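Long-range contacts in CRS2 (Zea mays, PDB 1RYB), which is required for splicing group IIB introns in chloroplasts, working in complexes with CAF1 or CAF2, and has no peptidyl-tRNA hydrolase activity although it belongs to that enzyme family: residues A21-P26 and I102-D107; S79-S84 and G125-L130. All coordinates share one frame; numbering follows the deposited sequence.

Interaction 1: residues A21-P26 and I102-D107; sequences AGLGNP and ILLIYD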
ATOM      1  N   ALA A  21       3.345   2.034  -3.670  1.00  8.95           N
ATOM      2  CA  ALA A  21       4.017   1.463  -2.475  1.00  7.32           C
ATOM      3  C   ALA A  21       3.049   0.796  -1.532  1.00 16.65           C
ATOM      4  O   ALA A  21       2.046   1.364  -1.220  1.00 12.26           O
ATOM      5  CB  ALA A  21       4.761   2.609  -1.721  1.00 11.27           C
ATOM      6  N   GLY A  22       3.358  -0.437  -1.135  1.00 10.29           N
ATOM      7  CA  GLY A  22       2.527  -1.182  -0.189  1.00  6.06           C
ATOM      8  C   GLY A  22       3.334  -1.244   1.128  1.00 10.59           C
ATOM      9  O   GLY A  22       4.577  -1.508   1.103  1.00 12.37           O
ATOM     10  N   LEU A  23       2.655  -0.884   2.262  1.00 10.98           N
ATOM     11  CA  LEU A  23       3.250  -0.834   3.592  1.00 10.58           C
ATOM     12  C   LEU A  23       3.257  -2.190   4.297  1.00 13.42           C
ATOM     13  O   LEU A  23       2.333  -3.029   4.147  1.00 11.60           O
ATOM     14  CB  LEU A  23       2.545   0.204   4.446  1.00  7.74           C
ATOM     15  CG  LEU A  23       2.597   1.570   3.756  1.00 10.06           C
ATOM     16  CD1 LEU A  23       2.149   2.622   4.742  1.00 11.98           C
ATOM     17  CD2 LEU A  23       4.061   1.900   3.352  1.00 12.09           C
ATOM     18  N   GLY A  24       4.235  -2.369   5.132  1.00  9.33           N
ATOM     19  CA  GLY A  24       4.387  -3.647   5.913  1.00  7.10           C
ATOM     20  C   GLY A  24       5.675  -3.638   6.680  1.00  8.83           C
ATOM     21  O   GLY A  24       6.469  -2.653   6.595  1.00 11.76           O
ATOM     22  N   ASN A  25       5.925  -4.752   7.374  1.00 10.34           N
ATOM     23  CA  ASN A  25       7.200  -4.997   8.076  1.00 10.19           C
ATOM     24  C   ASN A  25       7.958  -6.062   7.370  1.00  7.88           C
ATOM     25  O   ASN A  25       7.371  -6.985   6.786  1.00 13.95           O
ATOM     26  CB  ASN A  25       6.927  -5.474   9.497  1.00 11.18           C
ATOM     27  CG  ASN A  25       6.482  -4.314  10.334  1.00 13.23           C
ATOM     28  OD1 ASN A  25       7.214  -3.339  10.425  1.00 13.08           O
ATOM     29  ND2 ASN A  25       5.291  -4.420  10.981  1.00 14.82           N
ATOM     30  N   PRO A  26       9.256  -6.033   7.480  1.00  9.57           N
ATOM     31  CA  PRO A  26      10.084  -6.967   6.715  1.00 10.82           C
ATOM     32  C   PRO A  26      10.340  -8.252   7.408  1.00 11.45           C
ATOM     33  O   PRO A  26      10.474  -8.274   8.605  1.00 15.87           O
ATOM     34  CB  PRO A  26      11.445  -6.273   6.684  1.00 14.43           C
ATOM     35  CG  PRO A  26      11.462  -5.524   7.997  1.00 22.36           C
ATOM     36  CD  PRO A  26      10.027  -5.008   8.152  1.00 10.64           C
ATOM     37  N   ILE A 102       2.189   9.234  -6.194  1.00  9.42           N
ATOM     38  CA  ILE A 102       2.742   8.390  -5.157  1.00  6.55           C
ATOM     39  C   ILE A 102       1.564   7.720  -4.512  1.00 15.20           C
ATOM     40  O   ILE A 102       0.838   8.357  -3.724  1.00 13.58           O
ATOM     41  CB  ILE A 102       3.472   9.209  -4.095  1.00  8.09           C
ATOM     42  CG1 ILE A 102       4.649  10.000  -4.751  1.00 10.40           C
ATOM     43  CG2 ILE A 102       3.996   8.258  -3.008  1.00 10.08           C
ATOM     44  CD1 ILE A 102       5.348  10.914  -3.772  1.00 12.71           C
ATOM     45  N   LEU A 103       1.342   6.407  -4.865  1.00  9.95           N
ATOM     46  CA  LEU A 103       0.179   5.691  -4.365  1.00  7.60           C
ATOM     47  C   LEU A 103       0.573   4.861  -3.183  1.00 11.82           C
ATOM     48  O   LEU A 103       1.389   3.940  -3.312  1.00 12.32           O
ATOM     49  CB  LEU A 103      -0.428   4.814  -5.480  1.00  8.04           C
ATOM     50  CG  LEU A 103      -1.540   3.847  -5.106  1.00  8.86           C
ATOM     51  CD1 LEU A 103      -2.775   4.630  -4.613  1.00 15.50           C
ATOM     52  CD2 LEU A 103      -1.941   3.141  -6.410  1.00  8.75           C
ATOM     53  N   LEU A 104      -0.117   5.131  -2.034  1.00  9.32           N
ATOM     54  CA  LEU A 104       0.127   4.317  -0.850  1.00 10.60           C
ATOM     55  C   LEU A 104      -0.972   3.309  -0.664  1.00 10.18           C
ATOM     56  O   LEU A 104      -2.141   3.648  -0.705  1.00 11.39           O
ATOM     57  CB  LEU A 104       0.249   5.125   0.494  1.00 15.11           C
ATOM     58  CG  LEU A 104       1.654   5.537   0.826  1.00  9.05           C
ATOM     59  CD1 LEU A 104       2.474   4.373   1.339  1.00 10.85           C
ATOM     60  CD2 LEU A 104       2.330   6.248  -0.369  1.00 10.83           C
ATOM     61  N   ILE A 105      -0.582   2.057  -0.371  1.00  8.75           N
ATOM     62  CA  ILE A 105      -1.514   0.946  -0.138  1.00  9.30           C
ATOM     63  C   ILE A 105      -1.280   0.384   1.267  1.00  8.74           C
ATOM     64  O   ILE A 105      -0.154  -0.025   1.567  1.00  8.33           O
ATOM     65  CB  ILE A 105      -1.359  -0.126  -1.256  1.00  9.36           C
ATOM     66  CG1 ILE A 105      -1.448   0.569  -2.616  1.00  5.09           C
ATOM     67  CG2 ILE A 105      -2.475  -1.206  -1.103  1.00 11.54           C
ATOM     68  CD1 ILE A 105      -1.590  -0.475  -3.747  1.00 12.51           C
ATOM     69  N   TYR A 106      -2.328   0.287   2.102  1.00  9.18           N
ATOM     70  CA  TYR A 106      -2.059  -0.124   3.508  1.00  5.42           C
ATOM     71  C   TYR A 106      -3.320  -0.602   4.208  1.00  7.25           C
ATOM     72  O   TYR A 106      -4.400  -0.491   3.656  1.00  9.69           O
ATOM     73  CB  TYR A 106      -1.483   1.128   4.272  1.00  8.46           C
ATOM     74  CG  TYR A 106      -2.570   2.239   4.353  1.00 14.09           C
ATOM     75  CD1 TYR A 106      -3.441   2.311   5.440  1.00 13.64           C
ATOM     76  CD2 TYR A 106      -2.845   3.103   3.297  1.00 20.14           C
ATOM     77  CE1 TYR A 106      -4.422   3.296   5.507  1.00 17.72           C
ATOM     78  CE2 TYR A 106      -3.940   3.984   3.266  1.00 18.54           C
ATOM     79  CZ  TYR A 106      -4.695   4.128   4.427  1.00 21.09           C
ATOM     80  OH  TYR A 106      -5.781   5.008   4.490  1.00 31.85           O
ATOM     81  N   ASP A 107      -3.141  -1.212   5.370  1.00  9.32           N
ATOM     82  CA  ASP A 107      -4.283  -1.765   6.193  1.00 11.49           C
ATOM     83  C   ASP A 107      -5.021  -0.649   6.886  1.00 14.13           C
ATOM     84  O   ASP A 107      -4.407   0.252   7.455  1.00 12.40           O
ATOM     85  CB  ASP A 107      -3.760  -2.730   7.267  1.00 10.65           C
ATOM     86  CG  ASP A 107      -2.577  -2.141   7.972  1.00 13.25           C
ATOM     87  OD1 ASP A 107      -1.590  -1.638   7.414  1.00 14.30           O
ATOM     88  OD2 ASP A 107      -2.717  -2.150   9.241  1.00 11.15           O
TER
HETATM   89  O   HOH W   1      -0.267  -2.683   4.996  1.00  8.20           O

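Interaction 2: residues S79-S84 and G125-L130; sequences SYMNYS and GRHNGL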
ATOM      1  N   SER A  79      12.019  -1.214   5.789  1.00 10.92           N
ATOM      2  CA  SER A  79      12.557  -0.356   6.835  1.00 15.70           C
ATOM      3  C   SER A  79      11.905  -0.558   8.213  1.00 14.92           C
ATOM      4  O   SER A  79      12.278   0.046   9.202  1.00 14.31           O
ATOM      5  CB  SER A  79      12.147   1.023   6.352  1.00 15.70           C
ATOM      6  OG  SER A  79      10.732   1.028   6.067  1.00 15.43           O
ATOM      7  N   TYR A  80      10.885  -1.387   8.234  1.00 11.23           N
ATOM      8  CA  TYR A  80       9.883  -1.509   9.302  1.00 15.75           C
ATOM      9  C   TYR A  80       8.848  -0.449   9.057  1.00 13.76           C
ATOM     10  O   TYR A  80       9.170   0.648   8.510  1.00 10.78           O
ATOM     11  CB  TYR A  80      10.414  -1.396  10.748  1.00 16.89           C
ATOM     12  CG  TYR A  80      11.195  -2.639  11.095  1.00 15.28           C
ATOM     13  CD1 TYR A  80      12.578  -2.649  10.964  1.00 22.60           C
ATOM     14  CD2 TYR A  80      10.555  -3.791  11.548  1.00 14.28           C
ATOM     15  CE1 TYR A  80      13.302  -3.785  11.351  1.00 16.09           C
ATOM     16  CE2 TYR A  80      11.250  -4.954  11.870  1.00 19.75           C
ATOM     17  CZ  TYR A  80      12.630  -4.955  11.720  1.00 19.33           C
ATOM     18  OH  TYR A  80      13.312  -6.107  12.077  1.00 29.83           O
ATOM     19  N   MET A  81       7.629  -0.767   9.459  1.00 11.41           N
ATOM     20  CA  MET A  81       6.452   0.112   9.208  1.00 16.83           C
ATOM     21  C   MET A  81       6.639   1.606   9.594  1.00 13.16           C
ATOM     22  O   MET A  81       6.335   2.511   8.854  1.00 12.45           O
ATOM     23  CB  MET A  81       5.250  -0.466   9.963  1.00 12.87           C
ATOM     24  CG  MET A  81       3.965   0.266   9.673  1.00 12.20           C
ATOM     25  SD  MET A  81       3.522   0.194   7.934  1.00 12.80           S
ATOM     26  CE  MET A  81       2.613  -1.383   7.918  1.00 14.81           C
ATOM     27  N   ASN A  82       7.275   1.817  10.739  1.00 19.20           N
ATOM     28  CA  ASN A  82       7.436   3.115  11.300  1.00 14.44           C
ATOM     29  C   ASN A  82       8.372   3.944  10.514  1.00 20.42           C
ATOM     30  O   ASN A  82       8.432   5.166  10.737  1.00 21.19           O
ATOM     31  CB  ASN A  82       8.033   3.018  12.747  1.00 13.57           C
ATOM     32  CG  ASN A  82       6.985   2.631  13.763  1.00 26.33           C
ATOM     33  OD1 ASN A  82       5.807   2.579  13.444  1.00 21.42           O
ATOM     34  ND2 ASN A  82       7.427   2.407  15.021  1.00 28.96           N
ATOM     35  N   TYR A  83       9.209   3.310   9.666  1.00 13.68           N
ATOM     36  CA  TYR A  83      10.171   4.120   8.892  1.00  9.34           C
ATOM     37  C   TYR A  83       9.918   4.080   7.371  1.00 14.68           C
ATOM     38  O   TYR A  83      10.826   4.365   6.553  1.00 13.53           O
ATOM     39  CB  TYR A  83      11.607   3.670   9.210  1.00 12.17           C
ATOM     40  CG  TYR A  83      11.816   3.701  10.671  1.00 13.83           C
ATOM     41  CD1 TYR A  83      12.060   4.904  11.338  1.00 17.62           C
ATOM     42  CD2 TYR A  83      11.792   2.531  11.421  1.00 20.09           C
ATOM     43  CE1 TYR A  83      12.187   4.921  12.737  1.00 36.83           C
ATOM     44  CE2 TYR A  83      11.944   2.529  12.811  1.00 22.94           C
ATOM     45  CZ  TYR A  83      12.162   3.733  13.477  1.00 44.59           C
ATOM     46  OH  TYR A  83      12.396   3.728  14.850  1.00 23.87           O
ATOM     47  N   SER A  84       8.655   3.794   6.991  1.00 12.54           N
ATOM     48  CA  SER A  84       8.284   3.683   5.622  1.00 11.52           C
ATOM     49  C   SER A  84       8.664   4.937   4.812  1.00 12.35           C
ATOM     50  O   SER A  84       9.005   4.854   3.628  1.00 12.62           O
ATOM     51  CB  SER A  84       6.785   3.395   5.508  1.00  9.29           C
ATOM     52  OG  SER A  84       6.463   2.146   6.139  1.00 11.42           O
ATOM     53  N   GLY A 125      -4.774   8.631   9.846  1.00 17.34           N
ATOM     54  CA  GLY A 125      -5.671   7.780  10.638  1.00 13.83           C
ATOM     55  C   GLY A 125      -4.933   7.039  11.747  1.00 16.99           C
ATOM     56  O   GLY A 125      -5.329   5.953  12.156  1.00 20.37           O
ATOM     57  N   ARG A 126      -3.810   7.638  12.171  1.00 15.99           N
ATOM     58  CA  ARG A 126      -2.971   7.054  13.235  1.00 19.61           C
ATOM     59  C   ARG A 126      -2.223   5.817  12.785  1.00 29.25           C
ATOM     60  O   ARG A 126      -1.756   4.996  13.608  1.00 25.14           O
ATOM     61  CB  ARG A 126      -3.779   6.775  14.519  1.00 16.41           C
ATOM     62  CG  ARG A 126      -4.367   8.085  15.083  1.00 21.64           C
ATOM     63  CD  ARG A 126      -5.239   7.845  16.325  1.00 24.13           C
ATOM     64  NE  ARG A 126      -6.231   6.807  16.102  1.00 22.22           N
ATOM     65  CZ  ARG A 126      -6.747   6.123  17.088  1.00100.00           C
ATOM     66  NH1 ARG A 126      -7.617   5.130  16.887  1.00 57.11           N
ATOM     67  NH2 ARG A 126      -6.395   6.473  18.327  1.00 39.86           N
ATOM     68  N   HIS A 127      -2.168   5.642  11.472  1.00 15.79           N
ATOM     69  CA  HIS A 127      -1.425   4.523  10.942  1.00 15.12           C
ATOM     70  C   HIS A 127       0.050   4.969  10.942  1.00 16.73           C
ATOM     71  O   HIS A 127       0.394   5.970  10.334  1.00 13.30           O
ATOM     72  CB  HIS A 127      -1.936   4.183   9.498  1.00 14.45           C
ATOM     73  CG  HIS A 127      -1.277   2.925   8.941  1.00 13.62           C
ATOM     74  ND1 HIS A 127       0.082   2.875   8.539  1.00 16.37           N
ATOM     75  CD2 HIS A 127      -1.814   1.696   8.729  1.00 12.27           C
ATOM     76  CE1 HIS A 127       0.305   1.638   8.075  1.00  9.58           C
ATOM     77  NE2 HIS A 127      -0.811   0.900   8.196  1.00  9.49           N
ATOM     78  N   ASN A 128       0.892   4.270  11.690  1.00 18.12           N
ATOM     79  CA  ASN A 128       2.274   4.681  11.855  1.00 12.05           C
ATOM     80  C   ASN A 128       3.045   4.802  10.557  1.00 17.11           C
ATOM     81  O   ASN A 128       3.919   5.692  10.417  1.00 15.88           O
ATOM     82  CB  ASN A 128       3.000   3.677  12.769  1.00 15.04           C
ATOM     83  CG  ASN A 128       2.612   3.915  14.202  1.00 37.16           C
ATOM     84  OD1 ASN A 128       1.735   4.743  14.489  1.00 23.63           O
ATOM     85  ND2 ASN A 128       3.269   3.196  15.115  1.00 30.46           N
ATOM     86  N   GLY A 129       2.762   3.870   9.628  1.00 15.19           N
ATOM     87  CA  GLY A 129       3.465   3.877   8.394  1.00 10.91           C
ATOM     88  C   GLY A 129       3.032   5.063   7.568  1.00 13.13           C
ATOM     89  O   GLY A 129       3.829   5.743   6.928  1.00 15.58           O
ATOM     90  N   LEU A 130       1.768   5.261   7.462  1.00  9.59           N
ATOM     91  CA  LEU A 130       1.275   6.411   6.681  1.00 14.33           C
ATOM     92  C   LEU A 130       1.743   7.726   7.312  1.00 17.24           C
ATOM     93  O   LEU A 130       2.148   8.649   6.634  1.00 14.99           O
ATOM     94  CB  LEU A 130      -0.259   6.356   6.607  1.00 13.27           C
ATOM     95  CG  LEU A 130      -0.912   7.118   5.513  1.00 17.79           C
ATOM     96  CD1 LEU A 130      -0.203   6.864   4.169  1.00 29.11           C
ATOM     97  CD2 LEU A 130      -2.327   6.470   5.491  1.00 15.75           C
TER

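Interaction 1: residues A21-P26 and I102-D107
L23 touches Y106 at the root of its side chain and not at the ring: CD1 of L23 lies 4.0 Å from CB of Y106, and the flat phenol is turned away, meeting the H127 ring edge-to-face and hydrogen-bonding S147 through OH. The pair lies just past the end of a central parallel β-ladder of the α/β peptidyl-tRNA hydrolase fold, in which A21 of strand 18-22 pairs with L104 of strand 102-108 and G22 with I105. N of A21 donates to O of L103 at 2.8 Å, N of I105 to O of A21 at 2.8 Å, and N of L23 to O of I105 at 3.0 Å. A21 and L104 share a sheet face against I88 of helix 84-94, where a small methyl and a branched chain pack together. I105, on the other face, is a β-branched residue covered by helix 37-48. L23 holds CG beside its backbone N (chi1 -57°), which directs its branches to L104, with CD2 3.6 Å from CD1 of that residue. An alanine here would remove both methyl branches and would probably open a gap beside CD1 of L104 and thin the packing against CB of Y106. Past the ladder, one water joins loop to strand, lying 2.8 Å from O of L23 and 2.9 Å from OD1 of D107.

Interaction 2: residues S79-S84 and G125-L130
M81 and G129 bring the two backbones together, their CA atoms 4.9 Å apart, where a short 3-10 turn meets the first turn of helix 128-136. The carbonyl of M81 faces the glycine in a CA-H...O contact, O of M81 to CA of G129 at 3.2 Å. Glycine suits this place because a β-carbon would collide with the M81 sulfur. M81 starts with CG anti to its backbone N (chi1 -174°) and then bends twice, which carries SD to the edge of the H127 ring, 3.5 Å from CE1; the long, flexible thioether fits this turn between glycine and imidazole. H127 is the N-cap of the helix: ND1 accepts from N of L130 at 3.1 Å, nearly straight, and more weakly from N of G129, while NE2 has its partner in D107. A histidine can thus serve a helix end and an acidic partner at once. Where the contact is exposed, N82 and N128 lie side by side with amide planes 51° apart, and ND2 of N128 reaches OD1 of N82 at 3.1 Å in a bond bent to 136°. Both asparagines correspond, by similarity, to tRNA-binding residues. O of M81 is gripped by two bonds from S84, from OG at 2.7 Å and from the backbone N, both on the same face of its plane. The loop leads from strand 70-77 into helix 84-94, M81 rests on L23 and H35, and L130, in the first turn of helix 128-136, packs on L104 and Y106 of strand 102-108.

Overall arrangement
The segments alternate along the chain, 21-26, 79-84, 102-107 and 125-130, so the two contacts interlock. Their centres are 9 Å apart: interaction 1 is buried near the middle of the chain, in the mixed sheet, whereas interaction 2 lies farther out, on the loop before helix 84-94 and the start of helix 128-136. Two probable hydrogen bonds join them, D107 to H127 and OD1 of N25 to N of M81, the latter 2.8 Å. The end of strand 102-108, that loop and that helix start thus come together around residues that correspond, by similarity, to the active site and tRNA-binding surface of the hydrolase family, an architecture CRS2 retains without peptidyl-tRNA hydrolase activity.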